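Local structure of heat shock protein-related protein (Deinococcus radiodurans, 4FEI) at residues T6-W11 / L21-G26; L41-E46 / R65-P70. The protein is a small heat shock protein, represented here by its alpha-crystallin domain, and probably acts as a chaperone that holds stress-damaged proteins back from aggregation. All blocks are in the same frame, centred on the assembly; numbering follows the deposited sequence.

Contact 1: residues T6-W11 / L21-G26; sequences TPAADW and LLDVPG
The puckered ring of Pro7 turns its CB–CG side to the turn that follows Asp23: CB lies 3.1 Å from Asp23 O and 3.9 Å from Val24 CG1, and ring and valine meet at an oblique angle. The flat groups, the carboxylates of Asp10 and Asp23, are gripped at their oxygens from the second subunit. There Arg58 forms salt bridges with Asp23 OD2 through NH2 and with Asp10 OD2 through NE, while Arg47 of the same subunit takes Asp23 OD1. Asp10 OD2 and Asp23 OD1 are 6.6 Å apart, so these arginines probably offset the repulsion between two buried like charges.

The frame under these groups is the beta hairpin of strands 9-14 and 17-23, part of one sheet of the immunoglobulin-like alpha-crystallin sandwich. Asp10 and Leu21 form a hydrogen-bonded antiparallel pair, with Asp10 N to Leu21 O and Leu21 N to Asp10 O both 2.9 Å. Ala9 and Leu22 form the neighbouring non-hydrogen-bonded pair, and the bonding carries on past the start of strand 9-14, Asp23 N reaching Ala8 O at 3.0 Å, almost straight at 171°.

On the face carrying Ala9 and Leu22, the leucine has CG anti to its backbone N (chi1 -166°), which brings CG up to Pro7 CB. CD1 touches two neighbours, Ala9 CB at 3.6 Å and Pro7 O at 3.5 Å. Phe63 of strand 62-68, in the facing sheet, packs on both Pro7 and Leu22.

Contact 2: residues L41-E46 / R65-P70; sequences LTVSGE and RELAFP
Leu41 N gives its hydrogen to Leu67 O over 2.6 Å, in a nearly straight bond (173°), and Leu67 N answers to Leu41 O at 2.7 Å. Together they close one hydrogen-bonded antiparallel pair between strands 40-47 and 62-68, neighbours in the three-stranded sheet of the alpha-crystallin sandwich. The next such pair joins Val43 and Arg65, with Val43 N to Arg65 O at 2.9 Å and Arg65 N to Val43 O at 2.8 Å. The strands run at 155° to each other, and beyond Val43 the contact between the two segments ceases.

The two faces of this ladder illustrate how a sandwich sorts its residues. On one, Thr42 and Glu66 lie side by side and point the same way. Thr42 OG1 sits beside its own backbone N (chi1 -54°), and from there it touches the aliphatic Glu66 CG at 3.7 Å, while the methyl CG2 leans over Arg65 O.

The other face looks into the sandwich, where Leu20 of strand 17-23 packs on Leu41 and Leu67, and Leu22 on Val43. Here Val43 CG2 approaches Leu67 CD1 at 4.3 Å. Past the end of the ladder, Phe69 brings the tip of its ring back to strand 40-47, CZ lying 4.0 Å from Leu41 CB, and its ring also meets Phe91 edge-to-face.

Arg65 sets out from the same face as Leu67, but its chain leads away from strand 40-47 to a salt bridge between NH1 and Glu57 of the second subunit. Leu67 CD2 lies against one face of its guanidinium, 3.5 Å above the plane and over its centre.

Contact 1 and contact 2 belong to the two facing sheets of one sandwich, their centres about 10 Å apart. Arg65 spans the gap near the start of the hairpin: its NH1 makes a probable hydrogen bond to Pro7 O at 2.8 Å and passes Ala9 CB at 3.5 Å. The Glu57 that pairs with Arg65 also takes the Ala9 N-H through OE1, so one residue of the second subunit touches both contacts. Further along, Trp11 packs against the end of segment 65-70, with CH2 3.5 Å from Phe69 CD2. The partner also continues the sheet at Asp10 and Trp11 and sends Arg55 to Ala68 O, consistent with the strand-exchanged dimers of bacterial small heat shock proteins.

Contact 1: residues T6-W11 / L21-G26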
ATOM      1  N   THR A   6      -9.054  -5.854  -1.117  1.00 15.48           N
ATOM      2  CA  THR A   6      -8.463  -6.722  -2.135  1.00 15.67           C
ATOM      3  C   THR A   6      -7.133  -6.097  -2.590  1.00 15.56           C
ATOM      4  O   THR A   6      -7.110  -5.225  -3.452  1.00 15.78           O
ATOM      5  CB  THR A   6      -9.447  -6.970  -3.313  1.00 16.68           C
ATOM      6  OG1 THR A   6     -10.643  -7.597  -2.796  1.00 17.89           O
ATOM      7  CG2 THR A   6      -8.847  -7.916  -4.407  1.00 17.26           C
ATOM      8  N   PRO A   7      -6.014  -6.539  -1.984  1.00 16.72           N
ATOM      9  CA  PRO A   7      -4.710  -5.919  -2.291  1.00 16.66           C
ATOM     10  C   PRO A   7      -4.260  -6.249  -3.700  1.00 16.56           C
ATOM     11  O   PRO A   7      -4.307  -7.424  -4.108  1.00 16.50           O
ATOM     12  CB  PRO A   7      -3.756  -6.520  -1.238  1.00 16.63           C
ATOM     13  CG  PRO A   7      -4.457  -7.690  -0.632  1.00 16.63           C
ATOM     14  CD  PRO A   7      -5.938  -7.549  -0.899  1.00 16.72           C
ATOM     15  N   ALA A   8      -3.851  -5.206  -4.435  1.00 16.62           N
ATOM     16  CA  ALA A   8      -3.427  -5.320  -5.821  1.00 16.61           C
ATOM     17  C   ALA A   8      -2.145  -6.215  -5.990  1.00 16.56           C
ATOM     18  O   ALA A   8      -1.207  -6.144  -5.170  1.00 16.59           O
ATOM     19  CB  ALA A   8      -3.251  -3.929  -6.424  1.00 16.74           C
ATOM     20  N   ALA A   9      -2.123  -7.038  -7.034  1.00 16.60           N
ATOM     21  CA  ALA A   9      -1.077  -8.094  -7.234  1.00 16.63           C
ATOM     22  C   ALA A   9      -0.407  -8.018  -8.628  1.00 16.81           C
ATOM     23  O   ALA A   9      -1.068  -7.855  -9.643  1.00 16.98           O
ATOM     24  CB  ALA A   9      -1.666  -9.475  -7.042  1.00 16.62           C
ATOM     25  N   ASP A  10       0.908  -8.144  -8.651  1.00 16.91           N
ATOM     26  CA  ASP A  10       1.680  -8.254  -9.878  1.00 17.16           C
ATOM     27  C   ASP A  10       2.403  -9.600  -9.898  1.00 17.31           C
ATOM     28  O   ASP A  10       2.833 -10.101  -8.868  1.00 17.23           O
ATOM     29  CB  ASP A  10       2.774  -7.159  -9.922  1.00 17.27           C
ATOM     30  CG  ASP A  10       2.239  -5.791 -10.348  1.00 17.27           C
ATOM     31  OD1 ASP A  10       1.061  -5.711 -10.771  1.00 17.35           O
ATOM     32  OD2 ASP A  10       3.008  -4.819 -10.254  1.00 17.35           O
ATOM     33  N   TRP A  11       2.580 -10.139 -11.086  1.00 17.60           N
ATOM     34  CA  TRP A  11       3.506 -11.234 -11.331  1.00 17.89           C
ATOM     35  C   TRP A  11       4.666 -10.742 -12.191  1.00 18.46           C
ATOM     36  O   TRP A  11       4.481 -10.237 -13.286  1.00 18.87           O
ATOM     37  CB  TRP A  11       2.794 -12.381 -12.033  1.00 18.11           C
ATOM     38  CG  TRP A  11       1.853 -13.135 -11.090  1.00 18.01           C
ATOM     39  CD1 TRP A  11       0.488 -13.021 -11.023  1.00 17.98           C
ATOM     40  CD2 TRP A  11       2.228 -14.123 -10.112  1.00 17.81           C
ATOM     41  NE1 TRP A  11      -0.007 -13.877 -10.035  1.00 19.65           N
ATOM     42  CE2 TRP A  11       1.042 -14.551  -9.461  1.00 18.30           C
ATOM     43  CE3 TRP A  11       3.440 -14.691  -9.734  1.00 18.01           C
ATOM     44  CZ2 TRP A  11       1.040 -15.539  -8.465  1.00 17.84           C
ATOM     45  CZ3 TRP A  11       3.450 -15.659  -8.715  1.00 18.14           C
ATOM     46  CH2 TRP A  11       2.259 -16.068  -8.094  1.00 18.00           C
ATOM     47  N   LEU A  21       4.264  -9.751  -6.351  1.00 17.46           N
ATOM     48  CA  LEU A  21       4.310  -8.546  -5.531  1.00 16.98           C
ATOM     49  C   LEU A  21       2.887  -8.163  -5.150  1.00 16.80           C
ATOM     50  O   LEU A  21       1.996  -8.038  -6.008  1.00 17.15           O
ATOM     51  CB  LEU A  21       4.975  -7.381  -6.272  1.00 17.11           C
ATOM     52  CG  LEU A  21       6.459  -7.530  -6.617  1.00 17.64           C
ATOM     53  CD1 LEU A  21       6.640  -8.018  -8.019  1.00 18.88           C
ATOM     54  CD2 LEU A  21       7.104  -6.134  -6.511  1.00 20.65           C
ATOM     55  N   LEU A  22       2.671  -7.971  -3.859  1.00 16.72           N
ATOM     56  CA  LEU A  22       1.315  -7.725  -3.336  1.00 16.58           C
ATOM     57  C   LEU A  22       1.320  -6.458  -2.470  1.00 16.62           C
ATOM     58  O   LEU A  22       2.062  -6.388  -1.508  1.00 16.70           O
ATOM     59  CB  LEU A  22       0.836  -8.954  -2.539  1.00 16.54           C
ATOM     60  CG  LEU A  22      -0.648  -9.021  -2.214  1.00 16.56           C
ATOM     61  CD1 LEU A  22      -1.468  -9.383  -3.467  1.00 18.48           C
ATOM     62  CD2 LEU A  22      -0.910 -10.041  -1.054  1.00 16.50           C
ATOM     63  N   ASP A  23       0.524  -5.466  -2.842  1.00 16.63           N
ATOM     64  CA  ASP A  23       0.495  -4.192  -2.112  1.00 16.75           C
ATOM     65  C   ASP A  23      -0.306  -4.376  -0.814  1.00 16.80           C
ATOM     66  O   ASP A  23      -1.558  -4.418  -0.841  1.00 16.79           O
ATOM     67  CB  ASP A  23      -0.154  -3.070  -2.939  1.00 16.82           C
ATOM     68  CG  ASP A  23       0.749  -2.540  -4.010  1.00 16.88           C
ATOM     69  OD1 ASP A  23       0.220  -1.939  -4.989  1.00 19.07           O
ATOM     70  OD2 ASP A  23       1.976  -2.683  -3.892  1.00 17.90           O
ATOM     71  N   VAL A  24       0.432  -4.480   0.306  1.00 16.90           N
ATOM     72  CA  VAL A  24      -0.199  -4.666   1.609  1.00 17.02           C
ATOM     73  C   VAL A  24       0.265  -3.590   2.654  1.00 17.31           C
ATOM     74  O   VAL A  24       0.880  -3.925   3.667  1.00 17.44           O
ATOM     75  CB  VAL A  24       0.009  -6.148   2.133  1.00 16.95           C
ATOM     76  CG1 VAL A  24      -0.851  -7.175   1.328  1.00 16.76           C
ATOM     77  CG2 VAL A  24       1.477  -6.546   2.100  1.00 16.96           C
ATOM     78  N   PRO A  25       0.008  -2.298   2.389  1.00 17.45           N
ATOM     79  CA  PRO A  25       0.466  -1.304   3.374  1.00 17.79           C
ATOM     80  C   PRO A  25      -0.320  -1.384   4.684  1.00 18.06           C
ATOM     81  O   PRO A  25      -1.525  -1.607   4.642  1.00 18.04           O
ATOM     82  CB  PRO A  25       0.211   0.052   2.665  1.00 17.92           C
ATOM     83  CG  PRO A  25      -0.889  -0.209   1.762  1.00 17.73           C
ATOM     84  CD  PRO A  25      -0.720  -1.656   1.280  1.00 17.39           C
ATOM     85  N   GLY A  26       0.374  -1.240   5.817  1.00 18.34           N
ATOM     86  CA  GLY A  26      -0.265  -1.179   7.140  1.00 18.71           C
ATOM     87  C   GLY A  26      -0.707  -2.546   7.697  1.00 18.76           C
ATOM     88  O   GLY A  26      -1.363  -2.603   8.746  1.00 19.81           O
TER

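Contact 2: residues L41-E46 / R65-P70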
ATOM      1  N   LEU A  41      -1.670 -19.898  -5.560  1.00 23.53           N
ATOM      2  CA  LEU A  41      -1.137 -19.348  -4.350  1.00 22.08           C
ATOM      3  C   LEU A  41      -2.283 -18.661  -3.608  1.00 21.74           C
ATOM      4  O   LEU A  41      -3.069 -17.853  -4.194  1.00 22.19           O
ATOM      5  CB  LEU A  41      -0.057 -18.344  -4.690  1.00 22.83           C
ATOM      6  CG  LEU A  41       1.042 -17.912  -3.733  1.00 23.00           C
ATOM      7  CD1 LEU A  41       1.132 -16.443  -3.771  1.00 24.00           C
ATOM      8  CD2 LEU A  41       0.867 -18.400  -2.311  1.00 23.23           C
ATOM      9  N   THR A  42      -2.408 -19.004  -2.323  1.00 21.24           N
ATOM     10  CA  THR A  42      -3.409 -18.357  -1.483  1.00 20.78           C
ATOM     11  C   THR A  42      -2.722 -17.453  -0.500  1.00 19.61           C
ATOM     12  O   THR A  42      -1.815 -17.887   0.194  1.00 19.47           O
ATOM     13  CB  THR A  42      -4.372 -19.337  -0.806  1.00 22.10           C
ATOM     14  OG1 THR A  42      -4.958 -20.188  -1.814  1.00 24.39           O
ATOM     15  CG2 THR A  42      -5.466 -18.555  -0.047  1.00 21.44           C
ATOM     16  N   VAL A  43      -3.120 -16.180  -0.510  1.00 19.84           N
ATOM     17  CA  VAL A  43      -2.552 -15.190   0.402  1.00 20.59           C
ATOM     18  C   VAL A  43      -3.685 -14.622   1.259  1.00 20.46           C
ATOM     19  O   VAL A  43      -4.751 -14.243   0.726  1.00 21.47           O
ATOM     20  CB  VAL A  43      -1.866 -13.976  -0.349  1.00 22.62           C
ATOM     21  CG1 VAL A  43      -1.083 -13.167   0.641  1.00 25.66           C
ATOM     22  CG2 VAL A  43      -0.944 -14.434  -1.405  1.00 23.42           C
ATOM     23  N   SER A  44      -3.448 -14.534   2.564  1.00 20.22           N
ATOM     24  CA  SER A  44      -4.398 -13.956   3.485  1.00 19.96           C
ATOM     25  C   SER A  44      -3.673 -13.125   4.515  1.00 20.99           C
ATOM     26  O   SER A  44      -2.498 -13.309   4.743  1.00 21.86           O
ATOM     27  CB  SER A  44      -5.255 -15.058   4.145  1.00 19.56           C
ATOM     28  OG  SER A  44      -4.433 -15.953   4.887  1.00 19.34           O
ATOM     29  N   GLY A  45      -4.385 -12.172   5.110  1.00 22.18           N
ATOM     30  CA  GLY A  45      -3.860 -11.335   6.177  1.00 24.06           C
ATOM     31  C   GLY A  45      -4.893 -10.324   6.610  1.00 25.50           C
ATOM     32  O   GLY A  45      -6.057 -10.423   6.217  1.00 25.17           O
ATOM     33  N   GLU A  46      -4.462  -9.309   7.381  1.00 20.15           N
ATOM     34  CA  GLU A  46      -5.385  -8.367   7.964  1.00 20.57           C
ATOM     35  C   GLU A  46      -4.707  -7.032   8.244  1.00 19.44           C
ATOM     36  O   GLU A  46      -3.514  -6.981   8.547  1.00 19.94           O
ATOM     37  CB  GLU A  46      -5.910  -8.960   9.270  1.00 23.89           C
ATOM     38  CG  GLU A  46      -6.934  -8.115  10.007  1.00 26.90           C
ATOM     39  CD  GLU A  46      -7.384  -8.720  11.318  1.00 33.53           C
ATOM     40  OE1 GLU A  46      -8.298  -8.149  11.981  1.00 39.96           O
ATOM     41  OE2 GLU A  46      -6.836  -9.752  11.705  1.00 37.47           O
ATOM     42  N   ARG A  65      -6.821 -13.651  -1.037  1.00 18.81           N
ATOM     43  CA  ARG A  65      -6.658 -13.814  -2.498  1.00 18.20           C
ATOM     44  C   ARG A  65      -6.235 -15.225  -2.890  1.00 17.91           C
ATOM     45  O   ARG A  65      -5.393 -15.836  -2.217  1.00 18.40           O
ATOM     46  CB  ARG A  65      -5.714 -12.770  -3.089  1.00 17.44           C
ATOM     47  CG  ARG A  65      -6.221 -11.380  -2.829  1.00 19.04           C
ATOM     48  CD  ARG A  65      -5.812 -10.451  -3.828  1.00 18.39           C
ATOM     49  NE  ARG A  65      -6.477 -10.690  -5.102  1.00 17.30           N
ATOM     50  CZ  ARG A  65      -6.079 -10.093  -6.219  1.00 17.03           C
ATOM     51  NH1 ARG A  65      -5.050  -9.211  -6.182  1.00 16.35           N
ATOM     52  NH2 ARG A  65      -6.674 -10.371  -7.357  1.00 18.22           N
ATOM     53  N   GLU A  66      -6.851 -15.731  -3.952  1.00 17.92           N
ATOM     54  CA  GLU A  66      -6.509 -17.017  -4.552  1.00 17.89           C
ATOM     55  C   GLU A  66      -5.978 -16.705  -5.969  1.00 17.70           C
ATOM     56  O   GLU A  66      -6.732 -16.228  -6.850  1.00 18.42           O
ATOM     57  CB  GLU A  66      -7.729 -17.921  -4.596  1.00 19.03           C
ATOM     58  CG  GLU A  66      -7.462 -19.377  -4.419  1.00 20.29           C
ATOM     59  CD  GLU A  66      -8.731 -20.180  -4.082  1.00 24.70           C
ATOM     60  OE1 GLU A  66      -8.719 -20.916  -3.035  1.00 27.54           O
ATOM     61  OE2 GLU A  66      -9.734 -20.101  -4.858  1.00 24.53           O
ATOM     62  N   LEU A  67      -4.668 -16.930  -6.170  1.00 17.03           N
ATOM     63  CA  LEU A  67      -3.966 -16.399  -7.344  1.00 16.45           C
ATOM     64  C   LEU A  67      -3.268 -17.535  -8.073  1.00 17.05           C
ATOM     65  O   LEU A  67      -2.480 -18.272  -7.465  1.00 17.32           O
ATOM     66  CB  LEU A  67      -2.930 -15.314  -6.957  1.00 15.71           C
ATOM     67  CG  LEU A  67      -3.324 -14.139  -6.060  1.00 16.13           C
ATOM     68  CD1 LEU A  67      -2.075 -13.556  -5.451  1.00 16.45           C
ATOM     69  CD2 LEU A  67      -4.136 -13.037  -6.773  1.00 16.89           C
ATOM     70  N   ALA A  68      -3.578 -17.684  -9.364  1.00 17.53           N
ATOM     71  CA  ALA A  68      -3.049 -18.807 -10.166  1.00 18.22           C
ATOM     72  C   ALA A  68      -1.683 -18.426 -10.652  1.00 18.26           C
ATOM     73  O   ALA A  68      -1.491 -17.269 -11.084  1.00 19.50           O
ATOM     74  CB  ALA A  68      -3.960 -19.074 -11.370  1.00 19.29           C
ATOM     75  N   PHE A  69      -0.727 -19.354 -10.576  1.00 18.58           N
ATOM     76  CA  PHE A  69       0.622 -19.107 -11.140  1.00 18.63           C
ATOM     77  C   PHE A  69       0.548 -18.927 -12.662  1.00 19.18           C
ATOM     78  O   PHE A  69      -0.011 -19.763 -13.348  1.00 20.05           O
ATOM     79  CB  PHE A  69       1.584 -20.248 -10.833  1.00 18.50           C
ATOM     80  CG  PHE A  69       1.864 -20.442  -9.373  1.00 18.43           C
ATOM     81  CD1 PHE A  69       1.391 -21.581  -8.692  1.00 18.47           C
ATOM     82  CD2 PHE A  69       2.621 -19.511  -8.679  1.00 18.81           C
ATOM     83  CE1 PHE A  69       1.649 -21.756  -7.334  1.00 19.29           C
ATOM     84  CE2 PHE A  69       2.902 -19.678  -7.308  1.00 19.87           C
ATOM     85  CZ  PHE A  69       2.417 -20.807  -6.637  1.00 19.25           C
ATOM     86  N   PRO A  70       1.118 -17.833 -13.183  1.00 19.54           N
ATOM     87  CA  PRO A  70       1.134 -17.584 -14.648  1.00 20.97           C
ATOM     88  C   PRO A  70       2.043 -18.573 -15.343  1.00 22.41           C
ATOM     89  O   PRO A  70       1.926 -18.772 -16.553  1.00 23.77           O
ATOM     90  CB  PRO A  70       1.753 -16.158 -14.776  1.00 20.53           C
ATOM     91  CG  PRO A  70       1.650 -15.563 -13.385  1.00 19.23           C
ATOM     92  CD  PRO A  70       1.732 -16.725 -12.422  1.00 18.71           C
TER